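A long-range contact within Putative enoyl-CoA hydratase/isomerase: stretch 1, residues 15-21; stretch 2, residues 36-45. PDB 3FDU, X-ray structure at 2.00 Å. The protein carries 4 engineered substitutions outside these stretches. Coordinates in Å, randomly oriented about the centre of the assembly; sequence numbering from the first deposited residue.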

# COMPACT_ATOMS: atom_id res chain seq x y z
N VAL A 15 16.58 22.18 -15.03
CA VAL A 15 16.11 20.83 -15.37
C VAL A 15 17.14 19.98 -16.12
O VAL A 15 17.55 20.31 -17.25
N LEU A 16 17.59 18.91 -15.49
CA LEU A 16 18.54 18.01 -16.14
C LEU A 16 17.77 16.86 -16.78
O LEU A 16 17.05 16.13 -16.08
N THR A 17 17.83 16.73 -18.10
CA THR A 17 17.10 15.64 -18.77
C THR A 17 18.13 14.62 -19.18
O THR A 17 19.10 14.95 -19.90
N LEU A 18 17.98 13.40 -18.67
CA LEU A 18 18.87 12.29 -19.02
C LEU A 18 18.09 11.36 -19.95
O LEU A 18 17.07 10.79 -19.57
N ALA A 19 18.58 11.19 -21.17
CA ALA A 19 17.81 10.38 -22.09
C ALA A 19 18.62 9.22 -22.62
O ALA A 19 19.68 9.41 -23.24
N ILE A 20 18.12 8.01 -22.36
CA ILE A 20 18.73 6.78 -22.84
C ILE A 20 18.52 6.71 -24.36
O ILE A 20 17.39 6.84 -24.87
N ASN A 21 19.62 6.46 -25.06
CA ASN A 21 19.59 6.53 -26.52
C ASN A 21 20.36 5.35 -27.12
O ASN A 21 21.50 5.51 -27.59
N TRP A 36 27.32 4.57 -16.00
CA TRP A 36 27.30 5.94 -16.53
C TRP A 36 26.02 6.63 -16.07
O TRP A 36 26.05 7.81 -15.73
N ILE A 37 24.88 5.93 -16.12
CA ILE A 37 23.65 6.56 -15.62
C ILE A 37 23.77 6.88 -14.11
O ILE A 37 23.36 7.96 -13.64
N ALA A 38 24.29 5.92 -13.34
CA ALA A 38 24.50 6.12 -11.89
C ALA A 38 25.38 7.31 -11.60
O ALA A 38 25.07 8.13 -10.73
N LYS A 39 26.48 7.45 -12.36
CA LYS A 39 27.37 8.59 -12.10
C LYS A 39 26.72 9.90 -12.41
O LYS A 39 26.96 10.89 -11.68
N ALA A 40 25.96 9.96 -13.50
CA ALA A 40 25.23 11.19 -13.85
C ALA A 40 24.23 11.64 -12.77
O ALA A 40 24.06 12.86 -12.53
N LEU A 41 23.52 10.68 -12.18
CA LEU A 41 22.64 10.98 -11.03
C LEU A 41 23.46 11.54 -9.83
O LEU A 41 23.05 12.49 -9.18
N ASP A 42 24.57 10.89 -9.53
CA ASP A 42 25.43 11.30 -8.41
C ASP A 42 25.94 12.73 -8.66
O ASP A 42 25.82 13.60 -7.80
N GLU A 43 26.48 12.97 -9.85
CA GLU A 43 26.93 14.34 -10.19
C GLU A 43 25.79 15.38 -10.23
O GLU A 43 25.97 16.52 -9.79
N ALA A 44 24.63 15.01 -10.78
CA ALA A 44 23.50 15.94 -10.74
C ALA A 44 23.19 16.39 -9.32
O ALA A 44 22.82 17.53 -9.10
N ASP A 45 23.28 15.49 -8.36
CA ASP A 45 22.88 15.83 -6.99
C ASP A 45 23.87 16.84 -6.37
O ASP A 45 23.50 17.57 -5.46

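A strand that includes Leu16 and Leu18 lies against a segment of a longer helix, residues 36-45, with the two running almost exactly antiparallel (178°) and their axes 10.7 Å apart at closest approach. That spacing is filled mainly by apolar side chains: no hydrogen bond crosses the contact, and about 236 Å² of surface is buried, both sides summed.

Alternation along the strand selects Leu16, Leu18 and Ile20 for the helix, while Val15, Thr17 and Ala19 are out of its reach. Because the chains run in opposite directions, Leu16 meets the later part of the helix and Ile20 the earlier part.

Leu16 points toward the helix with chi1 t and chi2 p, a common leucine pairing, and this carries CD2 to 3.3 Å from CB of Ala44, a tight apolar contact. The single methyl of Ala44 suits a place where the backbones come close, the CA atoms of Leu16 and Ala44 being 7.6 Å apart. Leu18 takes the other common leucine pairing, chi1 m and chi2 t. Leu18 CD1 lies 3.9 Å from CB of Ala40 and 4.1 Å from CD2 of Leu41, so one methyl touches two helix residues. Ala40 points toward the strand, and its small methyl meets the end of Leu18. Leu41 shares this leucine's rotamer; although its CA-to-CB bond points away, its branched end comes nearer and supplies CD2.

Ile20 starts sideways, but chi1 m and chi2 t extend its chain so that CD1 reaches CD1 of Ile37 at 4.0 Å. Ile37, directed toward the strand, has the same m, t conformation, well suited to a helix, and the two long arms meet tip to tip.

The polar helix residues stay out of this apolar layer. Lys39, Asp42 and Asp45 are out of reach of the strand, and both aspartates find hydrogen-bonding partners elsewhere in the structure; Glu43 points sideways and is exposed.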

# COMPACT_ATOMS: atom_id res chain seq x y z
CB VAL A 15 14.83 20.86 -16.22
CG1 VAL A 15 14.39 19.43 -16.49
CG2 VAL A 15 13.67 21.64 -15.51
CB LEU A 16 19.55 17.47 -15.13
CG LEU A 16 20.33 16.27 -15.68
CD1 LEU A 16 21.13 16.58 -16.95
CD2 LEU A 16 21.32 15.67 -14.60
CB THR A 17 16.26 16.11 -20.03
OG1 THR A 17 15.32 17.12 -19.65
CG2 THR A 17 15.46 14.93 -20.67
CB LEU A 18 19.36 11.54 -17.79
CG LEU A 18 20.32 12.34 -16.88
CD1 LEU A 18 20.66 11.60 -15.61
CD2 LEU A 18 21.59 12.64 -17.67
CB ALA A 19 17.26 11.27 -23.24
CB ILE A 20 18.17 5.53 -22.10
CG1 ILE A 20 18.33 5.74 -20.55
CG2 ILE A 20 18.89 4.31 -22.49
CD1 ILE A 20 17.64 4.64 -19.67
CB ASN A 21 20.24 7.86 -26.94
CG ASN A 21 20.01 8.19 -28.39
OD1 ASN A 21 19.21 7.56 -29.09
ND2 ASN A 21 20.73 9.19 -28.86
CB TRP A 36 27.34 5.95 -18.07
CG TRP A 36 28.60 5.34 -18.60
CD1 TRP A 36 29.79 5.23 -17.94
CD2 TRP A 36 28.78 4.71 -19.88
NE1 TRP A 36 30.71 4.58 -18.74
CE2 TRP A 36 30.13 4.27 -19.94
CE3 TRP A 36 27.96 4.51 -20.99
CZ2 TRP A 36 30.65 3.60 -21.07
CZ3 TRP A 36 28.48 3.87 -22.12
CH2 TRP A 36 29.82 3.42 -22.14
CB ILE A 37 22.39 5.74 -15.91
CG1 ILE A 37 22.22 5.50 -17.45
CG2 ILE A 37 21.16 6.52 -15.40
CD1 ILE A 37 21.15 4.35 -17.77
CB ALA A 38 25.10 4.85 -11.24
CB LYS A 39 28.69 8.50 -12.88
CG LYS A 39 29.31 7.13 -12.87
CD LYS A 39 29.47 6.54 -11.47
CE LYS A 39 29.75 5.05 -11.56
NZ LYS A 39 28.49 4.33 -11.33
CB ALA A 40 24.48 11.04 -15.22
CB LEU A 41 21.92 9.71 -10.59
CG LEU A 41 20.91 9.25 -11.68
CD1 LEU A 41 20.27 7.90 -11.37
CD2 LEU A 41 19.84 10.29 -11.86
CB ASP A 42 26.61 10.35 -8.29
CG ASP A 42 26.19 8.97 -7.81
OD1 ASP A 42 25.07 8.81 -7.24
OD2 ASP A 42 27.00 8.04 -7.98
CB GLU A 43 27.72 14.33 -11.50
CG GLU A 43 29.09 13.61 -11.37
CD GLU A 43 29.69 13.23 -12.74
OE1 GLU A 43 29.01 13.39 -13.79
OE2 GLU A 43 30.84 12.73 -12.75
CB ALA A 44 22.19 15.31 -11.39
CB ASP A 45 22.85 14.58 -6.12
CG ASP A 45 21.82 14.68 -4.99
OD1 ASP A 45 21.12 15.72 -4.92
OD2 ASP A 45 21.73 13.73 -4.16